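Hypothetical protein (Nostoc punctiforme, PDB 2O62) is of unknown function but pairs two calycin-like beta domains, the second related to a factor required for ATP synthase biogenesis. Local coordinates at residues V200-D203 against E207-V210; G218-S223 against D244-M249; E7-N12 against Q46-T51; G69-F74 against F79-I84; Q109-D112 against H116-G119. All coordinates share one frame; numbering follows the deposited sequence.

Overall arrangement
Antiparallel beta structure dominates this chain, and the five contacts sample how its chemistry changes with place. Contacts 1 and 2 belong to the closed barrel formed by the C-terminal half; contacts 3, 4 and 5 belong to the nine-stranded N-terminal sheet. Contacts 1, 4 and 5 each close a hairpin, are partly buried and rest mainly on backbone hydrogen bonds. Contacts 2 and 3 are buried and owe nothing to direct backbone pairing: the former links next-but-one barrel strands through a water, the latter is purely apolar between helix and strand. Contacts 3 and 4 meet through Phe9 and Phe73, while Ser223 and Gln109 tie contact 2 to contact 5 across the two halves.

Contact 1 of 5, residues V200-D203 against E207-V210; sequences VLFD and EKQV
Phe202 and Val210 exchange two backbone hydrogen bonds, Phe202 N to Val210 O at 2.9 Å and Val210 N to Phe202 O at 2.9 Å, which makes them a hydrogen-bonded antiparallel pair. One residue farther out, a water donates to both Asp203 O and Gln209 OE1, the latter at 2.7 Å, and so ties a backbone carbonyl to an amide whose NE2 is bonded to Asp205 O. Packing takes over beyond these bonds. The Lys208 chain runs across one face of the Phe202 ring, its CE centred 3.8 Å from the ring centroid in a CH-pi contact; NZ lies farther out and adds at most a weak cation-pi attraction. Phe202 CG stands anti to the carbonyl carbon (chi1 -64°), which sets the ring alongside Val210, with CD1 3.8 Å from Val210 CG2. An alanine at Phe202 would take away this platform and would probably leave the aliphatic part of Lys208 free to swing and Val210 CG2 without its aromatic neighbour. Paired backbones joined by a short connection mark the arrangement as the end of a beta hairpin, here between strands 199-202 and 210-214 of the calycin-like barrel.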
# COMPACT_ATOMS: atom_id res chain seq x y z
N VAL A 200 -0.13 10.17 -13.05
CA VAL A 200 -0.76 9.53 -14.18
C VAL A 200 -2.25 9.56 -13.89
O VAL A 200 -2.70 9.05 -12.85
CB VAL A 200 -0.27 8.09 -14.36
CG1 VAL A 200 -0.98 7.40 -15.50
CG2 VAL A 200 1.28 8.09 -14.54
N LEU A 201 -3.00 10.10 -14.82
CA LEU A 201 -4.43 10.36 -14.63
C LEU A 201 -5.27 9.46 -15.52
O LEU A 201 -5.19 9.55 -16.73
CB LEU A 201 -4.73 11.81 -14.95
CG LEU A 201 -6.18 12.19 -14.86
CD1 LEU A 201 -6.69 11.99 -13.45
CD2 LEU A 201 -6.42 13.62 -15.35
N PHE A 202 -6.08 8.61 -14.89
CA PHE A 202 -7.14 7.82 -15.57
C PHE A 202 -8.51 8.41 -15.25
O PHE A 202 -8.99 8.29 -14.14
CB PHE A 202 -7.12 6.37 -15.11
CG PHE A 202 -5.85 5.58 -15.46
CD1 PHE A 202 -4.74 5.59 -14.60
CD2 PHE A 202 -5.83 4.74 -16.55
CE1 PHE A 202 -3.58 4.81 -14.90
CE2 PHE A 202 -4.69 3.94 -16.83
CZ PHE A 202 -3.57 4.00 -16.00
N ASP A 203 -9.14 9.06 -16.23
CA ASP A 203 -10.42 9.72 -15.95
C ASP A 203 -11.50 9.51 -17.02
O ASP A 203 -12.52 10.19 -16.99
CB ASP A 203 -10.22 11.22 -15.67
CG ASP A 203 -9.80 11.98 -16.89
OD1 ASP A 203 -9.58 11.34 -17.92
OD2 ASP A 203 -9.67 13.22 -16.83
N GLU A 207 -14.72 2.28 -14.89
CA GLU A 207 -14.00 1.24 -14.12
C GLU A 207 -12.59 1.65 -13.63
O GLU A 207 -11.91 0.88 -12.94
CB GLU A 207 -13.85 -0.07 -14.95
CG GLU A 207 -15.15 -0.75 -15.33
CD GLU A 207 -15.92 -1.39 -14.15
OE1 GLU A 207 -15.29 -1.60 -13.12
OE2 GLU A 207 -17.14 -1.70 -14.29
N LYS A 208 -12.10 2.81 -14.07
CA LYS A 208 -10.78 3.26 -13.63
C LYS A 208 -10.73 4.76 -13.57
O LYS A 208 -10.40 5.42 -14.55
CB LYS A 208 -9.67 2.70 -14.53
CG LYS A 208 -8.29 2.74 -13.80
CD LYS A 208 -7.27 1.81 -14.44
CE LYS A 208 -5.91 1.81 -13.70
NZ LYS A 208 -6.01 0.92 -12.46
N GLN A 209 -11.17 5.30 -12.42
CA GLN A 209 -11.23 6.74 -12.14
C GLN A 209 -10.22 7.06 -11.05
O GLN A 209 -10.58 7.09 -9.88
CB GLN A 209 -12.63 7.11 -11.68
CG GLN A 209 -13.66 7.05 -12.81
CD GLN A 209 -13.48 8.15 -13.78
OE1 GLN A 209 -13.53 9.33 -13.41
NE2 GLN A 209 -13.31 7.80 -15.06
N VAL A 210 -8.95 7.21 -11.42
CA VAL A 210 -7.87 7.21 -10.42
C VAL A 210 -6.74 8.08 -10.83
O VAL A 210 -6.59 8.41 -12.01
CB VAL A 210 -7.31 5.80 -10.08
CG1 VAL A 210 -8.36 4.88 -9.55
CG2 VAL A 210 -6.60 5.18 -11.26
O HOH W 1 -13.56 11.84 -14.53

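Contact 2 of 5, residues G218-S223 against D244-M249; sequences GASATS and DLRQRM
A single water gripped by three groups joins Ser220 to Arg246. It donates to Gly218 O at 2.9 Å, accepts from Arg246 NE at 2.8 Å and is hydrogen-bonded to Ser220 OG at 2.9 Å. A backbone carbonyl, a hydroxyl and a guanidinium nitrogen thus fix its position between two strands that do not pair with each other. Beside this bridge, Ser220 OG comes 3.0 Å from Arg246 NH2, the one direct approach between the segments. Both the hydroxyl and the water lie at the edge of the guanidinium, in its plane, whereas Arg248 CG sits over one face, offset toward the rim. The Arg246 chain leaves the backbone with CG anti to N (chi1 -175°), and a bend at chi2 (142°) then carries its end toward Ser220. On the other side, Ser220 OG takes the position between its own backbone N and carbonyl carbon (chi1 58°), from which it can meet the water. Arg246 NH2 also bonds a glycerol, probably from the crystallisation liquor, though such a molecule may mark a pocket. Nearby, Arg248 forms salt bridges with Glu236 and Glu267, so the flanking positive charge is likely to be largely balanced. Strand 233-242 stands between strands 219-224 and 245-253 in the sheet order, and the backbones of Ser220 and Thr222 bond to it, at Gly238 and Glu236. A buried, water-mediated polar link of this kind between next-but-one strands fits the inside of a closed beta barrel, consistent with the calycin clan to which this half belongs.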
# COMPACT_ATOMS: atom_id res chain seq x y z
N GLY A 218 10.76 3.53 -5.02
CA GLY A 218 10.01 2.69 -5.98
C GLY A 218 8.54 2.54 -5.65
O GLY A 218 7.85 1.67 -6.18
N ALA A 219 8.02 3.47 -4.82
CA ALA A 219 6.63 3.45 -4.37
C ALA A 219 5.66 4.14 -5.32
O ALA A 219 6.00 5.11 -6.01
CB ALA A 219 6.52 4.06 -3.02
N SER A 220 4.43 3.65 -5.35
CA SER A 220 3.36 4.33 -6.03
C SER A 220 2.11 4.31 -5.17
O SER A 220 1.93 3.41 -4.32
CB SER A 220 3.10 3.71 -7.41
OG SER A 220 2.80 2.35 -7.33
N ALA A 221 1.29 5.32 -5.35
CA ALA A 221 -0.02 5.34 -4.71
C ALA A 221 -1.10 5.52 -5.78
O ALA A 221 -1.03 6.45 -6.58
CB ALA A 221 -0.09 6.48 -3.74
N THR A 222 -2.12 4.68 -5.77
CA THR A 222 -3.26 4.83 -6.69
C THR A 222 -4.50 5.20 -5.86
O THR A 222 -4.85 4.50 -4.92
CB THR A 222 -3.46 3.54 -7.55
OG1 THR A 222 -2.28 3.33 -8.33
CG2 THR A 222 -4.66 3.66 -8.48
N SER A 223 -5.10 6.33 -6.20
CA SER A 223 -6.14 6.98 -5.43
C SER A 223 -7.37 7.23 -6.28
O SER A 223 -7.24 7.77 -7.38
CB SER A 223 -5.70 8.34 -4.91
OG SER A 223 -4.51 8.20 -4.13
N ASP A 244 12.88 -5.82 -11.63
CA ASP A 244 12.03 -6.86 -12.26
C ASP A 244 11.08 -7.52 -11.26
O ASP A 244 10.53 -8.58 -11.53
CB ASP A 244 12.92 -7.91 -12.91
CG ASP A 244 13.95 -8.50 -11.94
OD1 ASP A 244 13.90 -8.23 -10.68
OD2 ASP A 244 14.85 -9.22 -12.43
N LEU A 245 10.87 -6.87 -10.12
CA LEU A 245 9.98 -7.38 -9.09
C LEU A 245 9.14 -6.25 -8.47
O LEU A 245 9.68 -5.29 -7.91
CB LEU A 245 10.77 -8.10 -8.00
CG LEU A 245 9.95 -8.69 -6.85
CD1 LEU A 245 9.09 -9.82 -7.31
CD2 LEU A 245 10.89 -9.11 -5.67
N ARG A 246 7.80 -6.39 -8.53
CA ARG A 246 6.91 -5.38 -7.99
C ARG A 246 5.81 -6.03 -7.21
O ARG A 246 5.30 -7.11 -7.60
CB ARG A 246 6.29 -4.59 -9.12
CG ARG A 246 5.43 -3.42 -8.66
CD ARG A 246 5.59 -2.22 -9.59
NE ARG A 246 4.71 -1.08 -9.26
CZ ARG A 246 3.59 -0.77 -9.90
NH1 ARG A 246 3.10 -1.56 -10.84
NH2 ARG A 246 2.92 0.34 -9.56
N GLN A 247 5.43 -5.42 -6.11
CA GLN A 247 4.24 -5.82 -5.42
C GLN A 247 3.23 -4.71 -5.48
O GLN A 247 3.57 -3.55 -5.50
CB GLN A 247 4.51 -6.22 -3.95
CG GLN A 247 5.20 -7.56 -3.81
CD GLN A 247 5.28 -8.05 -2.41
OE1 GLN A 247 5.50 -7.29 -1.49
NE2 GLN A 247 5.02 -9.36 -2.22
N ARG A 248 1.97 -5.10 -5.50
CA ARG A 248 0.85 -4.15 -5.36
C ARG A 248 -0.08 -4.64 -4.25
O ARG A 248 -0.31 -5.85 -4.10
CB ARG A 248 0.09 -4.03 -6.67
CG ARG A 248 0.95 -3.45 -7.78
CD ARG A 248 0.16 -3.26 -9.04
NE ARG A 248 -0.03 -4.53 -9.79
CZ ARG A 248 -1.22 -5.13 -10.00
NH1 ARG A 248 -2.35 -4.60 -9.55
NH2 ARG A 248 -1.30 -6.25 -10.70
N MSE A 249 -0.62 -3.72 -3.46
CA MSE A 249 -1.56 -4.08 -2.41
C MSE A 249 -2.84 -3.25 -2.54
O MSE A 249 -2.77 -2.07 -2.79
CB MSE A 249 -0.93 -3.96 -1.01
CG MSE A 249 -1.72 -4.62 0.02
SE MSE A 249 -1.20 -4.36 1.91
CE MSE A 249 0.46 -5.13 1.80
O HOH W 2 5.40 1.06 -7.52

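Contact 3 of 5, residues E7-N12 against Q46-T51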
# COMPACT_ATOMS: atom_id res chain seq x y z
N GLU A 7 0.44 -14.78 14.35
CA GLU A 7 1.72 -15.29 13.88
C GLU A 7 2.26 -14.49 12.71
O GLU A 7 3.46 -14.25 12.63
CB GLU A 7 1.60 -16.76 13.55
CG GLU A 7 1.44 -17.58 14.80
CD GLU A 7 0.78 -18.95 14.58
OE1 GLU A 7 0.26 -19.23 13.47
OE2 GLU A 7 0.78 -19.74 15.56
N CYS A 8 1.38 -14.08 11.80
CA CYS A 8 1.78 -13.19 10.71
C CYS A 8 2.30 -11.86 11.23
O CYS A 8 3.33 -11.35 10.77
CB CYS A 8 0.62 -12.91 9.77
SG CYS A 8 -0.05 -14.31 8.89
N PHE A 9 1.59 -11.29 12.18
CA PHE A 9 2.00 -10.06 12.82
C PHE A 9 3.41 -10.21 13.39
O PHE A 9 4.22 -9.33 13.18
CB PHE A 9 0.96 -9.67 13.87
CG PHE A 9 1.36 -8.54 14.79
CD1 PHE A 9 1.95 -7.39 14.32
CD2 PHE A 9 1.05 -8.63 16.14
CE1 PHE A 9 2.26 -6.33 15.16
CE2 PHE A 9 1.36 -7.59 17.01
CZ PHE A 9 1.97 -6.43 16.51
N LEU A 10 3.69 -11.32 14.07
CA LEU A 10 5.01 -11.54 14.63
C LEU A 10 6.17 -11.55 13.64
O LEU A 10 7.33 -11.39 14.04
CB LEU A 10 5.02 -12.84 15.43
CG LEU A 10 4.07 -12.89 16.62
CD1 LEU A 10 4.19 -14.25 17.31
CD2 LEU A 10 4.35 -11.79 17.64
N GLN A 11 5.88 -11.74 12.35
CA GLN A 11 6.90 -11.57 11.32
C GLN A 11 7.53 -10.19 11.30
O GLN A 11 8.60 -10.00 10.70
CB GLN A 11 6.35 -11.90 9.92
CG GLN A 11 5.96 -13.37 9.73
CD GLN A 11 7.15 -14.28 9.99
OE1 GLN A 11 7.19 -14.99 10.98
NE2 GLN A 11 8.15 -14.19 9.16
N ASN A 12 6.85 -9.20 11.87
CA ASN A 12 7.34 -7.84 11.95
C ASN A 12 8.27 -7.57 13.17
O ASN A 12 8.75 -6.45 13.37
CB ASN A 12 6.17 -6.85 12.02
CG ASN A 12 5.41 -6.75 10.71
OD1 ASN A 12 5.82 -6.02 9.88
ND2 ASN A 12 4.32 -7.51 10.53
N GLN A 46 3.13 -13.62 23.48
CA GLN A 46 1.71 -13.45 23.69
C GLN A 46 1.34 -11.96 23.79
O GLN A 46 0.17 -11.62 23.73
CB GLN A 46 1.30 -14.17 24.96
CG GLN A 46 1.46 -15.72 24.91
CD GLN A 46 1.00 -16.40 26.21
OE1 GLN A 46 1.77 -16.57 27.18
NE2 GLN A 46 -0.26 -16.82 26.24
N THR A 47 2.33 -11.11 24.04
CA THR A 47 2.16 -9.65 24.08
C THR A 47 3.21 -9.10 23.13
O THR A 47 4.32 -9.62 23.12
CB THR A 47 2.52 -9.08 25.47
OG1 THR A 47 1.61 -9.55 26.47
CG2 THR A 47 2.50 -7.54 25.45
N VAL A 48 2.87 -8.09 22.32
CA VAL A 48 3.88 -7.34 21.58
C VAL A 48 3.95 -5.89 22.08
O VAL A 48 2.92 -5.20 22.13
CB VAL A 48 3.62 -7.34 20.07
CG1 VAL A 48 4.58 -6.40 19.39
CG2 VAL A 48 3.83 -8.73 19.46
N ARG A 49 5.14 -5.44 22.48
CA ARG A 49 5.34 -4.06 22.88
C ARG A 49 5.92 -3.26 21.73
O ARG A 49 6.92 -3.64 21.12
CB ARG A 49 6.26 -3.94 24.06
CG ARG A 49 6.58 -2.49 24.41
CD ARG A 49 7.51 -2.41 25.57
NE ARG A 49 6.79 -2.84 26.75
CZ ARG A 49 7.34 -3.42 27.81
NH1 ARG A 49 8.64 -3.67 27.86
NH2 ARG A 49 6.56 -3.78 28.83
N LEU A 50 5.27 -2.15 21.43
CA LEU A 50 5.71 -1.25 20.39
C LEU A 50 6.29 0.01 21.00
O LEU A 50 5.65 0.62 21.85
CB LEU A 50 4.53 -0.90 19.50
CG LEU A 50 4.76 0.09 18.35
CD1 LEU A 50 3.88 -0.26 17.20
CD2 LEU A 50 4.53 1.56 18.76
N THR A 51 7.52 0.38 20.62
CA THR A 51 8.15 1.60 21.12
C THR A 51 8.54 2.38 19.87
O THR A 51 9.46 1.95 19.18
CB THR A 51 9.39 1.34 22.00
OG1 THR A 51 9.05 0.49 23.11
CG2 THR A 51 9.92 2.64 22.59
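Helix 7-10 passes strand 47-51 with no backbone bond between them, the closest CA atoms, those of Leu10 and Val48, being 8.2 Å apart. Side chains fill that interval, and all the contact converges on Val48. The Phe9 ring and Val48 approach from opposite directions, the valine meeting the ring obliquely: Phe9 CE2 lies 3.7 Å from Val48 CG2, and CZ lies 3.9 Å from Val48 CG1, so both methyls take part. With CG anti to the backbone N (chi1 170°), Phe9 throws its ring away from the helix toward the strand. Leu10 crosses Val48 at a slant and adds one branch, its CD2 being 3.6 Å from Val48 CG2, so that this methyl touches both the ring and the leucine. A serine in place of Phe9 would probably open a gap beside Val48 and leave both its methyls without their aromatic partner. Farther along the chain, Phe9 O accepts from both Asn12 N and Asn12 ND2, the latter at 3.2 Å, and the two donors come from the same face of the carbonyl plane. Asn12 OD1 is in turn bonded by Arg104, which helps to fix the amide. The Phe9 ring also meets Trp6 edge-to-face, and Phe73 of strand 71-73 lies against it; the short helix therefore packs between strand 47-54 and strand 71-73, near the two outer ends of the N-terminal sheet.

Contact 4 of 5, residues G69-F74 against F79-I84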
# COMPACT_ATOMS: atom_id res chain seq x y z
N GLY A 69 -9.87 -6.08 14.07
CA GLY A 69 -10.40 -4.80 13.79
C GLY A 69 -10.09 -4.47 12.35
O GLY A 69 -10.46 -5.21 11.44
N GLY A 70 -9.37 -3.38 12.17
CA GLY A 70 -9.10 -2.86 10.85
C GLY A 70 -7.81 -3.33 10.22
O GLY A 70 -7.41 -2.82 9.16
N LEU A 71 -7.21 -4.36 10.82
CA LEU A 71 -5.92 -4.91 10.39
C LEU A 71 -6.04 -6.29 9.83
O LEU A 71 -6.68 -7.16 10.42
CB LEU A 71 -4.99 -5.06 11.60
CG LEU A 71 -3.86 -4.13 12.01
CD1 LEU A 71 -3.29 -4.73 13.30
CD2 LEU A 71 -2.79 -4.04 10.96
N LEU A 72 -5.40 -6.51 8.68
CA LEU A 72 -5.21 -7.86 8.15
C LEU A 72 -3.77 -8.04 7.69
O LEU A 72 -3.18 -7.13 7.11
CB LEU A 72 -6.17 -8.17 6.97
CG LEU A 72 -7.54 -8.75 7.27
CD1 LEU A 72 -8.29 -8.94 5.98
CD2 LEU A 72 -7.46 -10.06 7.99
N PHE A 73 -3.23 -9.25 7.95
CA PHE A 73 -1.83 -9.60 7.60
C PHE A 73 -1.71 -10.76 6.63
O PHE A 73 -2.50 -11.72 6.66
CB PHE A 73 -1.05 -10.06 8.86
CG PHE A 73 -0.84 -9.00 9.87
CD1 PHE A 73 -1.82 -8.73 10.80
CD2 PHE A 73 0.33 -8.26 9.90
CE1 PHE A 73 -1.64 -7.69 11.72
CE2 PHE A 73 0.53 -7.24 10.83
CZ PHE A 73 -0.46 -6.98 11.74
N PHE A 74 -0.68 -10.66 5.80
CA PHE A 74 -0.17 -11.77 5.01
C PHE A 74 0.94 -12.51 5.71
O PHE A 74 1.48 -12.06 6.75
CB PHE A 74 0.29 -11.25 3.64
CG PHE A 74 -0.82 -10.62 2.85
CD1 PHE A 74 -1.69 -11.40 2.09
CD2 PHE A 74 -1.04 -9.27 2.90
CE1 PHE A 74 -2.73 -10.79 1.37
CE2 PHE A 74 -2.06 -8.67 2.17
CZ PHE A 74 -2.93 -9.44 1.45
N PHE A 79 0.95 -6.10 5.66
CA PHE A 79 -0.39 -5.85 6.21
C PHE A 79 -1.02 -4.59 5.70
O PHE A 79 -0.40 -3.76 5.02
CB PHE A 79 -0.32 -5.78 7.75
CG PHE A 79 0.47 -4.58 8.32
CD1 PHE A 79 1.85 -4.68 8.57
CD2 PHE A 79 -0.18 -3.37 8.66
CE1 PHE A 79 2.55 -3.62 9.13
CE2 PHE A 79 0.53 -2.30 9.20
CZ PHE A 79 1.89 -2.42 9.42
N SER A 80 -2.27 -4.41 6.07
CA SER A 80 -2.95 -3.17 5.86
C SER A 80 -3.75 -2.82 7.08
O SER A 80 -4.37 -3.71 7.66
CB SER A 80 -3.91 -3.25 4.68
OG SER A 80 -4.64 -2.05 4.53
N GLU A 81 -3.81 -1.53 7.36
CA GLU A 81 -4.57 -0.98 8.47
C GLU A 81 -5.49 0.13 7.96
O GLU A 81 -5.16 0.84 7.04
CB GLU A 81 -3.66 -0.40 9.54
CG GLU A 81 -4.42 -0.23 10.87
CD GLU A 81 -3.57 0.19 12.08
OE1 GLU A 81 -2.39 0.57 11.92
OE2 GLU A 81 -4.12 0.11 13.21
N GLY A 82 -6.68 0.24 8.54
CA GLY A 82 -7.61 1.31 8.19
C GLY A 82 -8.95 1.14 8.81
O GLY A 82 -9.13 0.33 9.73
N LEU A 83 -9.90 1.92 8.35
CA LEU A 83 -11.23 1.80 8.93
C LEU A 83 -11.99 0.62 8.36
O LEU A 83 -11.80 0.23 7.18
CB LEU A 83 -12.01 3.09 8.74
CG LEU A 83 -11.38 4.35 9.38
CD1 LEU A 83 -12.23 5.55 9.00
CD2 LEU A 83 -11.23 4.23 10.90
N ILE A 84 -12.82 0.06 9.23
CA ILE A 84 -13.75 -1.01 8.91
C ILE A 84 -14.99 -0.50 8.14
O ILE A 84 -15.44 -1.15 7.20
CB ILE A 84 -14.19 -1.74 10.17
CG1 ILE A 84 -12.99 -2.36 10.85
CG2 ILE A 84 -15.20 -2.78 9.83
CD1 ILE A 84 -13.40 -3.17 12.05
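Leu72 and Ser80 form the central backbone pair, with Leu72 N to Ser80 O at 3.2 Å and Ser80 N to Leu72 O at 3.1 Å. The next rung, Gly82 N to Gly70 O, is weak and bent, at 134°. CA-H...O contacts add to the pairing, among them Leu71 CA to Ser80 O. Gly70 has a steric reason to lack a side chain, because a CB there would run into Gly82 O. Among the apolar contacts, Phe79 CB lies over one face of the Phe73 ring, 3.3 Å from CD2. The two side chains run the same way, their rings forming an oblique pair with centroids 5.2 Å apart and planes at 43°. Phe79 CG sits between its backbone N and carbonyl carbon (chi1 67°), which also brings CD2 to 3.5 Å from Leu71 CD2. Ile84 CD1 rests against Gly69 C at 3.6 Å. Polar ends turn to outside partners: Ser80 OG bonds Glu95 O and Arg251, and Gly70 O has Arg251 as a second donor. The chemistry thus implies a short hairpin whose firm backbone bonds are few and whose Leu71, Phe73 and Phe79 side chains pack together on one face, Phe79 touching both others.

Contact 5 of 5, residues Q109-D112 against H116-G119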
# COMPACT_ATOMS: atom_id res chain seq x y z
N GLN A 109 -2.50 6.73 2.87
CA GLN A 109 -3.30 7.69 2.13
C GLN A 109 -4.36 8.30 3.00
O GLN A 109 -4.99 7.59 3.81
CB GLN A 109 -3.99 7.04 0.92
CG GLN A 109 -3.04 6.38 -0.10
CD GLN A 109 -3.69 6.05 -1.43
OE1 GLN A 109 -4.53 6.81 -1.94
NE2 GLN A 109 -3.26 4.94 -2.02
N LEU A 110 -4.58 9.59 2.82
CA LEU A 110 -5.47 10.40 3.63
C LEU A 110 -6.34 11.23 2.72
O LEU A 110 -5.83 11.96 1.86
CB LEU A 110 -4.68 11.30 4.57
CG LEU A 110 -3.73 10.61 5.53
CD1 LEU A 110 -2.91 11.64 6.23
CD2 LEU A 110 -4.48 9.75 6.57
N PHE A 111 -7.66 11.07 2.85
CA PHE A 111 -8.65 11.79 2.06
C PHE A 111 -9.39 12.79 2.93
O PHE A 111 -9.63 12.54 4.13
CB PHE A 111 -9.65 10.82 1.37
CG PHE A 111 -8.99 9.94 0.31
CD1 PHE A 111 -8.13 8.92 0.66
CD2 PHE A 111 -9.21 10.20 -1.05
CE1 PHE A 111 -7.50 8.12 -0.30
CE2 PHE A 111 -8.58 9.39 -2.00
CZ PHE A 111 -7.72 8.37 -1.61
N ASP A 112 -9.81 13.86 2.30
CA ASP A 112 -10.54 14.92 2.97
C ASP A 112 -12.04 14.67 3.03
O ASP A 112 -12.53 13.61 2.66
CB ASP A 112 -10.17 16.28 2.37
CG ASP A 112 -10.71 16.50 0.98
OD1 ASP A 112 -11.71 15.88 0.62
OD2 ASP A 112 -10.10 17.33 0.26
N HIS A 116 -11.48 13.78 -1.57
CA HIS A 116 -10.30 13.96 -2.40
C HIS A 116 -9.03 13.65 -1.62
O HIS A 116 -8.95 13.93 -0.44
CB HIS A 116 -10.22 15.39 -2.90
CG HIS A 116 -11.34 15.78 -3.80
ND1 HIS A 116 -12.12 16.89 -3.58
CD2 HIS A 116 -11.84 15.19 -4.91
CE1 HIS A 116 -13.03 16.99 -4.53
NE2 HIS A 116 -12.88 15.97 -5.35
N LEU A 117 -8.02 13.09 -2.30
CA LEU A 117 -6.74 12.83 -1.65
C LEU A 117 -6.15 14.14 -1.10
O LEU A 117 -6.07 15.15 -1.81
CB LEU A 117 -5.77 12.14 -2.60
CG LEU A 117 -4.40 11.73 -2.05
CD1 LEU A 117 -4.51 10.61 -1.08
CD2 LEU A 117 -3.53 11.30 -3.19
N ASN A 118 -5.83 14.11 0.19
CA ASN A 118 -5.31 15.27 0.94
C ASN A 118 -3.80 15.17 1.21
O ASN A 118 -3.11 16.15 1.31
CB ASN A 118 -6.04 15.40 2.27
CG ASN A 118 -5.62 16.63 3.07
OD1 ASN A 118 -4.98 16.49 4.11
ND2 ASN A 118 -5.93 17.82 2.57
N GLY A 119 -3.30 13.95 1.40
CA GLY A 119 -1.92 13.77 1.70
C GLY A 119 -1.58 12.29 1.78
O GLY A 119 -2.46 11.41 1.83
O HOH W 3 -7.47 17.81 -0.11
O HOH W 4 -11.40 18.78 -1.68
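Phe111 offers one ring face to Leu117, whose CD1 stands 3.9 Å above the plane, offset toward the rim, in a CH-pi contact. The ring's CD2 comes 3.4 Å from Leu117 N, and Phe92 meets the same ring at an angle. The His116 ring has a water at its edge, in plane, which bonds ND1 and donates to Asp112 OD2 at 2.7 Å. Carboxylate and imidazole run side by side with planes 81° apart, linked through that water. Asp112 OD1 accepts from His116 N at 3.0 Å, met from above the carboxylate plane, and also from Asn114 N within the turn. The first torsion of Asp112 (chi1 71°) places the carboxylate between its backbone N and carbonyl carbon, turned toward His116. In the reverse direction Asp112 N donates to His116 O at 2.9 Å, so aspartate and histidine are joined by two bonds. A second water donates to Asp112 OD2 and accepts from Asn118 ND2. Farther along, Leu110 O takes both Asn118 N, at 2.7 Å, and Gly119 N, while Leu110 N bonds Gly119 O at 3.0 Å. Two residues facing one in this way constitute a classic beta bulge, and the short strand segments meet at 124° between their N-to-C directions. Gln109 reaches out of the hairpin to Ser223. Thus strands 103-111 and 117-127 of the N-terminal sheet turn back on each other against strand 219-224 of the C-terminal barrel, where Phe111 and Leu117 both touch Ser223, and Phe111 also touches Leu235 of strand 233-242.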